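Local atomic coordinates of deoxyuridine 5'-triphosphate nucleotidohydrolase (Entamoeba histolytica, PDB entry 3LQW), a protein that probably hydrolyses dUTP to dUMP and diphosphate with magnesium as cofactor, supplying the precursor of thymidine nucleotides and keeping uracil out of DNA. Residues Asp49-Thr54 and Gly126-Gln131; Ile57-Glu62 and Asn118-Gly123; Arg63-Thr68 and Lys110-Asn115. All coordinates share one frame; numbering follows the deposited sequence. Where two conformers were deposited one is given.

Overall arrangement
All three contacts are antiparallel strand pairings, but they differ in depth. Contacts 1 and 3 lie about 9 and 10 Å from the centre of the chain, measured centre to centre, and each has five buried residues among those that touch. Contact 2, about 19 Å out, is a surface pairing that keeps apolar contacts and adds a His61-Asn118 side-chain hydrogen bond beyond the strands. Contacts 1 and 3 belong to different sheets and meet where Asn53 N lies 2.9 Å from Ser67 O, a probable hydrogen bond. Contact 2 is a separate two-stranded ribbon whose strands adjoin those of contact 3 in the chain, and the Asn115 side chain probably bonds back to Ile58 O. Subunit-interface chemistry is prominent in contact 3, through Arg63 and Phe114.

Contact 1: Asp49-Thr54 and Gly126-Gln131; sequences DLYSNT and GDRIAQ
Gly126 N donates to Ser52 O over 2.8 Å, and Ser52 N reaches Asp127 O at 2.9 Å, so two backbone bonds hold the loop ends just beyond the strands. Further in, Leu50 is gripped twice: its O accepts from Ile129 N at 2.9 Å, and its N donates to Ala130 O with an N-H...O angle of 172°. Two consecutive residues thus face one, a beta bulge in strand 128-136, and the backbone of Ile129 (psi -1°) is correspondingly far from extended.

On the face carrying Asp49, Tyr51 and Arg128, the arginine runs beside the tyrosine, pointing the same way. Arg128 CG packs 3.5 Å from Tyr51 CE2; a bend at chi3 (-100°) then carries the guanidinium to the phenol, where Arg128 NH2 makes only a weak bond, 3.2 Å, to Tyr51 OH. That hydroxyl is also hydrogen-bonded to Thr39 OG1. Gly126 O sits at the ring edge, in plane, 3.3 Å from Tyr51 CD2. Asp49 meets the methylene Arg128 CD rather than the charged end. Behind the sheet, Leu50 and Ala130 both pack on Val111 of strand 108-115, the sheet-against-sheet core of the jelly-roll-like beta barrel of trimeric dUTPases.

Contact 2: Ile57-Glu62 and Asn118-Gly123; sequences IIQPHE and NEIFNG. With EDO (1,2-ethanediol), chain B.
Ile58 and Phe121 form the hydrogen-bonded pair of a short antiparallel ribbon, strand 56-58 against strand 121-123, at the surface of the subunit. Ile58 N donates to Phe121 O and Phe121 N to Ile58 O, both over 2.9 Å, with N-H...O angles of 168° and 173°. The near-straight pair of bonds is the evidence for regular pairing here; beyond it the 57-62 segment leaves the strand through a type II turn from Gln59 to Glu62, and side chains take over.

Beneath the ribbon, Ile58 and Phe121 lie side by side, Ile58 CD1 approaching Phe121 CD2 at 4.1 Å, while the Phe121 ring meets that of Tyr92 edge-to-face. These two inward residues join the ribbon to the body of the dUTPase barrel, since Ile58 also packs on Leu113 and Phe121 on Asn115 of strand 108-115. The other face carries Ile57, which has Asn122 ND2 alongside its CG1 at 3.5 Å. Its methyl Ile57 CG2 presses on Ile120 CG2 at 3.3 Å, tighter than usual carbon contact.

Past the strands, Pro60 CG rests 3.5 Å from Asn118 O, and Pro60 CD faces Ile120 CG1. His61 NE2 donates to Asn118 OD1 at 2.9 Å: the oxygen lies in the imidazole plane, but the donor stands 44° out of the amide's carbonyl plane. Asn118 N and Glu119 OE1 converge on O1 of a 1,2-ethanediol probably taken from the crystallisation liquor; that hydroxyl accepts from Asn118 N and donates to Glu119 OE1.

Contact 3: Arg63-Thr68 and Lys110-Asn115; sequences RFLVST and KVILFN
Arg63 pairs with Phe114 at one end of the contact, and its side chain can be followed outward from the sheet, past Ile112 and Phe114. Arg63 CB lies 3.3 Å from Leu113 O. With chi1 at 69°, CG is placed between the backbone N and the carbonyl carbon, and the chain then runs extended as far as NE. Arg63 CG approaches the terminal methyl of Ile112, which is modelled in two conformers, making that touch less certain. Arg63 CD comes within 3.9 Å of Phe114 CE1; the two side chains run alongside, pointing the same way, with guanidinium and ring planes 33° apart. The tip serves another chain: NH2 bonds to Leu90 O of the third subunit, and NE weakly to Ala89 O of the same subunit. Phe114 also meets His116 of that subunit edge-to-face.

The frame under these side chains is regular. Phe64 and Leu113 exchange two backbone bonds, Phe64 N to Leu113 O being 2.9 Å and Leu113 N to Phe64 O 3.0 Å. Val66 and Val111 do likewise, with Val66 N reaching Val111 O at 2.8 Å and 171°. Farther along, on the face of Arg63, Leu65 CD1 packs against Lys110 CB at 3.7 Å, and the extended Lys110 carries its CE past Ser67 OG, a touch left uncertain by the two conformers of Ser67. The opposite face holds Val66, Val111 and Leu113. Val111 continues onto Ile129 and Ala130 of strand 128-136, and Leu113 onto strand 94-96.

The chemistry therefore divides by face: aliphatic groups turn into the subunit core, while Leu65, Ile112 and Phe114 pack on the third subunit and Arg63 adds hydrogen bonds to its backbone carbonyls, the one from NE weak, consistent with a role in holding the trimer together.

Contact 1: Asp49-Thr54 and Gly126-Gln131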
loop_
_atom_site.group_PDB
_atom_site.type_symbol
_atom_site.label_atom_id
_atom_site.label_comp_id
_atom_site.label_asym_id
_atom_site.label_seq_id
_atom_site.Cartn_x
_atom_site.Cartn_y
_atom_site.Cartn_z
ATOM N N ASP A 49 10.723 11.395 -2.953
ATOM C CA ASP A 49 9.970 11.827 -4.115
ATOM C C ASP A 49 10.571 11.266 -5.391
ATOM O O ASP A 49 11.785 11.327 -5.585
ATOM C CB ASP A 49 9.900 13.362 -4.167
ATOM C CG ASP A 49 9.048 13.932 -2.997
ATOM O OD1 ASP A 49 7.975 13.369 -2.752
ATOM O OD2 ASP A 49 9.473 14.893 -2.371
ATOM N N LEU A 50 9.708 10.713 -6.255
ATOM C CA LEU A 50 10.039 10.208 -7.573
ATOM C C LEU A 50 9.560 11.210 -8.620
ATOM O O LEU A 50 8.438 11.720 -8.537
ATOM C CB LEU A 50 9.370 8.859 -7.847
ATOM C CG LEU A 50 9.802 7.712 -6.944
ATOM C CD1 LEU A 50 8.911 6.492 -7.190
ATOM C CD2 LEU A 50 11.264 7.387 -7.089
ATOM N N TYR A 51 10.410 11.495 -9.599
ATOM C CA TYR A 51 10.153 12.512 -10.618
ATOM C C TYR A 51 9.943 11.864 -11.973
ATOM O O TYR A 51 10.644 10.933 -12.329
ATOM C CB TYR A 51 11.375 13.467 -10.719
ATOM C CG TYR A 51 11.669 14.228 -9.444
ATOM C CD1 TYR A 51 12.418 13.657 -8.438
ATOM C CD2 TYR A 51 11.241 15.524 -9.269
ATOM C CE1 TYR A 51 12.674 14.342 -7.269
ATOM C CE2 TYR A 51 11.514 16.246 -8.119
ATOM C CZ TYR A 51 12.229 15.641 -7.103
ATOM O OH TYR A 51 12.514 16.352 -5.954
ATOM N N SER A 52 8.989 12.377 -12.745
ATOM C CA SER A 52 8.812 11.943 -14.114
ATOM C C SER A 52 9.961 12.402 -15.017
ATOM O O SER A 52 10.315 13.572 -14.957
ATOM C CB SER A 52 7.493 12.478 -14.688
ATOM O OG SER A 52 7.342 12.007 -15.994
ATOM N N ASN A 53 10.427 11.503 -15.879
ATOM C CA ASN A 53 11.416 11.902 -16.896
ATOM C C ASN A 53 10.773 12.308 -18.200
ATOM O O ASN A 53 11.500 12.633 -19.137
ATOM C CB ASN A 53 12.447 10.792 -17.108
ATOM C CG ASN A 53 13.627 11.236 -17.929
ATOM O OD1 ASN A 53 14.333 12.201 -17.579
ATOM N ND2 ASN A 53 13.857 10.522 -19.003
ATOM N N THR A 54 9.440 12.324 -18.296
ATOM C CA THR A 54 8.743 12.656 -19.546
ATOM C C THR A 54 7.453 13.446 -19.279
ATOM O O THR A 54 6.880 13.426 -18.196
ATOM C CB THR A 54 8.378 11.395 -20.353
ATOM O OG1 THR A 54 7.257 10.730 -19.748
ATOM C CG2 THR A 54 9.533 10.407 -20.513
ATOM N N GLY A 126 9.873 16.313 -15.026
ATOM C CA GLY A 126 10.332 16.929 -13.795
ATOM C C GLY A 126 9.321 17.029 -12.660
ATOM O O GLY A 126 9.669 17.398 -11.536
ATOM N N ASP A 127 8.047 16.696 -12.937
ATOM C CA ASP A 127 6.999 16.683 -11.911
ATOM C C ASP A 127 7.240 15.535 -10.928
ATOM O O ASP A 127 7.614 14.454 -11.328
ATOM C CB ASP A 127 5.617 16.420 -12.557
ATOM C CG ASP A 127 4.981 17.656 -13.209
ATOM O OD1 ASP A 127 5.565 18.765 -13.120
ATOM O OD2 ASP A 127 3.873 17.476 -13.802
ATOM N N ARG A 128 6.960 15.798 -9.668
ATOM C CA ARG A 128 6.910 14.733 -8.663
ATOM C C ARG A 128 5.610 13.962 -8.866
ATOM O O ARG A 128 4.512 14.557 -8.835
ATOM C CB ARG A 128 6.948 15.322 -7.258
ATOM C CG ARG A 128 8.280 15.896 -6.886
ATOM C CD ARG A 128 8.204 16.604 -5.559
ATOM N NE ARG A 128 8.085 18.013 -5.861
ATOM C CZ ARG A 128 9.074 18.919 -5.750
ATOM N NH1 ARG A 128 8.840 20.180 -6.096
ATOM N NH2 ARG A 128 10.285 18.603 -5.271
ATOM N N ILE A 129 5.721 12.644 -9.045
ATOM C CA ILE A 129 4.525 11.884 -9.391
ATOM C C ILE A 129 4.215 10.699 -8.486
ATOM O O ILE A 129 3.184 10.076 -8.674
ATOM C CB ILE A 129 4.515 11.499 -10.892
ATOM C CG1 ILE A 129 5.840 10.844 -11.321
ATOM C CG2 ILE A 129 4.227 12.756 -11.747
ATOM C CD1 ILE A 129 6.184 9.424 -10.739
ATOM N N ALA A 130 5.052 10.434 -7.479
ATOM C CA ALA A 130 4.852 9.339 -6.541
ATOM C C ALA A 130 5.946 9.485 -5.494
ATOM O O ALA A 130 6.840 10.339 -5.613
ATOM C CB ALA A 130 4.911 7.967 -7.221
ATOM N N GLN A 131 5.915 8.620 -4.493
ATOM C CA GLN A 131 6.944 8.525 -3.461
ATOM C C GLN A 131 7.410 7.080 -3.369
ATOM O O GLN A 131 6.646 6.149 -3.667
ATOM C CB GLN A 131 6.387 8.847 -2.090
ATOM C CG GLN A 131 5.823 10.188 -1.798
ATOM C CD GLN A 131 5.133 10.083 -0.418
ATOM O OE1 GLN A 131 3.912 10.240 -0.297
ATOM N NE2 GLN A 131 5.903 9.686 0.593
#

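Contact 2: Ile57-Glu62 and Asn118-Gly123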
loop_
_atom_site.group_PDB
_atom_site.type_symbol
_atom_site.label_atom_id
_atom_site.label_comp_id
_atom_site.label_asym_id
_atom_site.label_seq_id
_atom_site.Cartn_x
_atom_site.Cartn_y
_atom_site.Cartn_z
ATOM N N ILE A 57 0.202 12.224 -20.751
ATOM C CA ILE A 57 -1.216 12.535 -20.611
ATOM C C ILE A 57 -1.940 11.256 -20.217
ATOM O O ILE A 57 -1.697 10.190 -20.770
ATOM C CB ILE A 57 -1.807 13.118 -21.945
ATOM C CG1 ILE A 57 -1.076 14.413 -22.303
ATOM C CG2 ILE A 57 -3.264 13.403 -21.841
ATOM C CD1 ILE A 57 -1.389 14.995 -23.725
ATOM N N ILE A 58 -2.798 11.342 -19.223
ATOM C CA ILE A 58 -3.640 10.211 -18.816
ATOM C C ILE A 58 -5.097 10.589 -19.024
ATOM O O ILE A 58 -5.597 11.538 -18.424
ATOM C CB ILE A 58 -3.464 9.776 -17.354
ATOM C CG1 ILE A 58 -1.995 9.831 -16.916
ATOM C CG2 ILE A 58 -4.065 8.352 -17.193
ATOM C CD1 ILE A 58 -1.793 9.338 -15.494
ATOM N N GLN A 59 -5.767 9.847 -19.897
ATOM C CA GLN A 59 -7.182 10.073 -20.133
ATOM C C GLN A 59 -8.030 9.722 -18.898
ATOM O O GLN A 59 -7.589 8.942 -18.051
ATOM C CB GLN A 59 -7.646 9.318 -21.372
ATOM C CG GLN A 59 -6.935 9.677 -22.631
ATOM C CD GLN A 59 -7.202 11.044 -23.067
ATOM O OE1 GLN A 59 -8.330 11.523 -22.938
ATOM N NE2 GLN A 59 -6.195 11.698 -23.638
ATOM N N PRO A 60 -9.255 10.278 -18.811
ATOM C CA PRO A 60 -10.117 9.960 -17.683
ATOM C C PRO A 60 -10.334 8.455 -17.533
ATOM O O PRO A 60 -10.618 7.777 -18.521
ATOM C CB PRO A 60 -11.443 10.676 -18.043
ATOM C CG PRO A 60 -11.159 11.545 -19.174
ATOM C CD PRO A 60 -9.866 11.217 -19.771
ATOM N N HIS A 61 -10.202 7.950 -16.322
ATOM C CA HIS A 61 -10.457 6.553 -16.009
ATOM C C HIS A 61 -9.562 5.610 -16.764
ATOM O O HIS A 61 -9.898 4.440 -16.907
ATOM C CB HIS A 61 -11.958 6.219 -16.146
ATOM C CG HIS A 61 -12.809 7.041 -15.212
ATOM N ND1 HIS A 61 -12.794 6.856 -13.842
ATOM C CD2 HIS A 61 -13.613 8.124 -15.429
ATOM C CE1 HIS A 61 -13.561 7.765 -13.267
ATOM N NE2 HIS A 61 -14.066 8.537 -14.201
ATOM N N GLU A 62 -8.362 6.052 -17.116
ATOM C CA GLU A 62 -7.316 5.237 -17.738
ATOM C C GLU A 62 -6.059 5.291 -16.895
ATOM O O GLU A 62 -6.066 5.838 -15.792
ATOM C CB GLU A 62 -7.058 5.706 -19.176
ATOM C CG GLU A 62 -8.268 5.489 -20.073
ATOM C CD GLU A 62 -8.006 5.658 -21.568
ATOM O OE1 GLU A 62 -6.854 5.904 -21.968
ATOM O OE2 GLU A 62 -8.978 5.585 -22.314
ATOM N N ASN A 118 -12.777 12.266 -14.010
ATOM C CA ASN A 118 -13.372 12.519 -15.326
ATOM C C ASN A 118 -12.581 13.469 -16.205
ATOM O O ASN A 118 -13.028 13.775 -17.320
ATOM C CB ASN A 118 -14.800 13.059 -15.160
ATOM C CG ASN A 118 -15.734 12.066 -14.568
ATOM O OD1 ASN A 118 -15.678 10.878 -14.920
ATOM N ND2 ASN A 118 -16.647 12.529 -13.720
ATOM N N GLU A 119 -11.420 13.932 -15.747
ATOM C CA GLU A 119 -10.601 14.895 -16.481
ATOM C C GLU A 119 -9.289 14.317 -16.939
ATOM O O GLU A 119 -8.678 13.526 -16.232
ATOM C CB GLU A 119 -10.315 16.118 -15.637
ATOM C CG GLU A 119 -11.527 16.997 -15.435
ATOM C CD GLU A 119 -12.576 16.355 -14.586
ATOM O OE1 GLU A 119 -12.279 16.034 -13.430
ATOM O OE2 GLU A 119 -13.731 16.191 -15.056
ATOM N N ILE A 120 -8.803 14.758 -18.086
ATOM C CA ILE A 120 -7.449 14.438 -18.544
ATOM C C ILE A 120 -6.444 14.955 -17.517
ATOM O O ILE A 120 -6.583 16.081 -17.022
ATOM C CB ILE A 120 -7.160 15.072 -19.924
ATOM C CG1 ILE A 120 -8.059 14.480 -20.988
ATOM C CG2 ILE A 120 -5.693 14.977 -20.299
ATOM C CD1 ILE A 120 -8.118 15.309 -22.283
ATOM N N PHE A 121 -5.439 14.142 -17.195
ATOM C CA PHE A 121 -4.343 14.543 -16.345
ATOM C C PHE A 121 -3.109 14.802 -17.211
ATOM O O PHE A 121 -2.671 13.923 -17.941
ATOM C CB PHE A 121 -4.015 13.441 -15.322
ATOM C CG PHE A 121 -2.877 13.827 -14.402
ATOM C CD1 PHE A 121 -3.097 14.725 -13.361
ATOM C CD2 PHE A 121 -1.612 13.340 -14.604
ATOM C CE1 PHE A 121 -2.077 15.088 -12.510
ATOM C CE2 PHE A 121 -0.575 13.724 -13.771
ATOM C CZ PHE A 121 -0.827 14.588 -12.709
ATOM N N ASN A 122 -2.551 15.999 -17.077
ATOM C CA ASN A 122 -1.336 16.384 -17.811
ATOM C C ASN A 122 -0.140 16.374 -16.878
ATOM O O ASN A 122 -0.037 17.159 -15.914
ATOM C CB ASN A 122 -1.526 17.770 -18.414
ATOM C CG ASN A 122 -2.629 17.825 -19.477
ATOM O OD1 ASN A 122 -3.607 18.546 -19.306
ATOM N ND2 ASN A 122 -2.489 17.072 -20.545
ATOM N N GLY A 123 0.759 15.446 -17.135
ATOM C CA GLY A 123 2.007 15.347 -16.399
ATOM C C GLY A 123 3.156 15.937 -17.182
ATOM O O GLY A 123 3.230 15.781 -18.409
HETATM C C1 EDO B . -14.442 14.584 -10.922
HETATM O O1 EDO B . -13.949 14.422 -12.236
HETATM C C2 EDO B . -15.153 13.291 -10.554
HETATM O O2 EDO B . -14.262 12.178 -10.692
#

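Contact 3: Arg63-Thr68 and Lys110-Asn115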
loop_
_atom_site.group_PDB
_atom_site.type_symbol
_atom_site.label_atom_id
_atom_site.label_comp_id
_atom_site.label_asym_id
_atom_site.label_seq_id
_atom_site.Cartn_x
_atom_site.Cartn_y
_atom_site.Cartn_z
ATOM N N ARG A 63 -4.965 4.754 -17.384
ATOM C CA ARG A 63 -3.739 4.612 -16.614
ATOM C C ARG A 63 -2.556 4.879 -17.529
ATOM O O ARG A 63 -2.693 4.801 -18.764
ATOM C CB ARG A 63 -3.605 3.201 -16.015
ATOM C CG ARG A 63 -3.357 2.101 -17.002
ATOM C CD ARG A 63 -3.577 0.734 -16.389
ATOM N NE ARG A 63 -3.210 -0.349 -17.318
ATOM C CZ ARG A 63 -3.955 -0.785 -18.308
ATOM N NH1 ARG A 63 -5.169 -0.330 -18.489
ATOM N NH2 ARG A 63 -3.476 -1.730 -19.118
ATOM N N PHE A 64 -1.381 5.105 -16.959
ATOM C CA PHE A 64 -0.181 5.366 -17.739
ATOM C C PHE A 64 1.036 4.939 -16.925
ATOM O O PHE A 64 1.109 5.200 -15.733
ATOM C CB PHE A 64 -0.068 6.860 -18.089
ATOM C CG PHE A 64 1.030 7.171 -19.085
ATOM C CD1 PHE A 64 2.308 7.530 -18.679
ATOM C CD2 PHE A 64 0.789 7.099 -20.429
ATOM C CE1 PHE A 64 3.333 7.777 -19.609
ATOM C CE2 PHE A 64 1.815 7.390 -21.345
ATOM C CZ PHE A 64 3.058 7.703 -20.906
ATOM N N LEU A 65 1.979 4.280 -17.592
ATOM C CA LEU A 65 3.231 3.852 -16.975
ATOM C C LEU A 65 4.289 4.948 -17.156
ATOM O O LEU A 65 4.755 5.199 -18.271
ATOM C CB LEU A 65 3.711 2.565 -17.655
ATOM C CG LEU A 65 4.979 1.966 -17.030
ATOM C CD1 LEU A 65 4.734 1.448 -15.630
ATOM C CD2 LEU A 65 5.611 0.874 -17.911
ATOM N N VAL A 66 4.610 5.616 -16.073
ATOM C CA VAL A 66 5.519 6.778 -16.076
ATOM C C VAL A 66 6.969 6.354 -15.761
ATOM O O VAL A 66 7.230 5.699 -14.771
ATOM C CB VAL A 66 5.076 7.874 -15.075
ATOM C CG1 VAL A 66 5.977 9.156 -15.255
ATOM C CG2 VAL A 66 3.599 8.235 -15.265
ATOM N N SER A 67 7.873 6.769 -16.634
ATOM C CA SER A 67 9.304 6.487 -16.457
ATOM C C SER A 67 9.956 7.570 -15.586
ATOM O O SER A 67 9.712 8.743 -15.754
ATOM C CB SER A 67 9.977 6.393 -17.819
ATOM O OG SER A 67 9.543 5.259 -18.563
ATOM N N THR A 68 10.762 7.120 -14.617
ATOM C CA THR A 68 11.500 8.038 -13.737
ATOM C C THR A 68 12.920 8.339 -14.252
ATOM O O THR A 68 13.520 9.336 -13.811
ATOM C CB THR A 68 11.649 7.468 -12.351
ATOM O OG1 THR A 68 12.477 6.293 -12.376
ATOM C CG2 THR A 68 10.314 7.184 -11.705
ATOM N N LYS A 110 9.543 2.446 -12.819
ATOM C CA LYS A 110 8.429 2.965 -13.601
ATOM C C LYS A 110 7.174 2.804 -12.735
ATOM O O LYS A 110 7.047 1.806 -12.036
ATOM C CB LYS A 110 8.273 2.221 -14.921
ATOM C CG LYS A 110 9.530 2.280 -15.798
ATOM C CD LYS A 110 9.231 1.706 -17.183
ATOM C CE LYS A 110 10.448 1.642 -18.007
ATOM N NZ LYS A 110 10.147 0.945 -19.298
ATOM N N VAL A 111 6.346 3.852 -12.744
ATOM C CA VAL A 111 5.215 4.056 -11.830
ATOM C C VAL A 111 3.916 3.925 -12.651
ATOM O O VAL A 111 3.763 4.673 -13.610
ATOM C CB VAL A 111 5.272 5.573 -11.164
ATOM C CG1 VAL A 111 4.109 5.793 -10.248
ATOM C CG2 VAL A 111 6.650 5.802 -10.437
ATOM N N ILE A 112 2.973 3.060 -12.246
ATOM C CA ILE A 112 1.678 3.029 -12.910
ATOM C C ILE A 112 0.714 3.975 -12.174
ATOM O O ILE A 112 0.417 3.807 -11.004
ATOM C CB ILE A 112 1.167 1.592 -13.054
ATOM C CG1 ILE A 112 -0.033 1.531 -13.995
ATOM C CG2 ILE A 112 0.913 0.953 -11.702
ATOM C CD1 ILE A 112 0.325 1.619 -15.455
ATOM N N LEU A 113 0.317 5.019 -12.880
ATOM C CA LEU A 113 -0.648 6.004 -12.395
ATOM C C LEU A 113 -2.024 5.705 -12.962
ATOM O O LEU A 113 -2.167 5.558 -14.174
ATOM C CB LEU A 113 -0.236 7.445 -12.780
ATOM C CG LEU A 113 1.092 7.994 -12.210
ATOM C CD1 LEU A 113 1.271 9.441 -12.645
ATOM C CD2 LEU A 113 1.144 7.858 -10.682
ATOM N N PHE A 114 -3.008 5.603 -12.091
ATOM C CA PHE A 114 -4.399 5.454 -12.463
ATOM C C PHE A 114 -5.057 6.817 -12.292
ATOM O O PHE A 114 -4.964 7.422 -11.215
ATOM C CB PHE A 114 -5.136 4.460 -11.559
ATOM C CG PHE A 114 -4.692 3.030 -11.692
ATOM C CD1 PHE A 114 -5.267 2.195 -12.619
ATOM C CD2 PHE A 114 -3.733 2.489 -10.839
ATOM C CE1 PHE A 114 -4.874 0.880 -12.733
ATOM C CE2 PHE A 114 -3.333 1.164 -10.982
ATOM C CZ PHE A 114 -3.917 0.370 -11.908
ATOM N N ASN A 115 -5.751 7.285 -13.319
ATOM C CA ASN A 115 -6.507 8.534 -13.262
ATOM C C ASN A 115 -7.975 8.201 -13.000
ATOM O O ASN A 115 -8.706 7.852 -13.928
ATOM C CB ASN A 115 -6.368 9.296 -14.586
ATOM C CG ASN A 115 -7.159 10.575 -14.640
ATOM O OD1 ASN A 115 -7.811 10.961 -13.653
ATOM N ND2 ASN A 115 -7.127 11.225 -15.789
#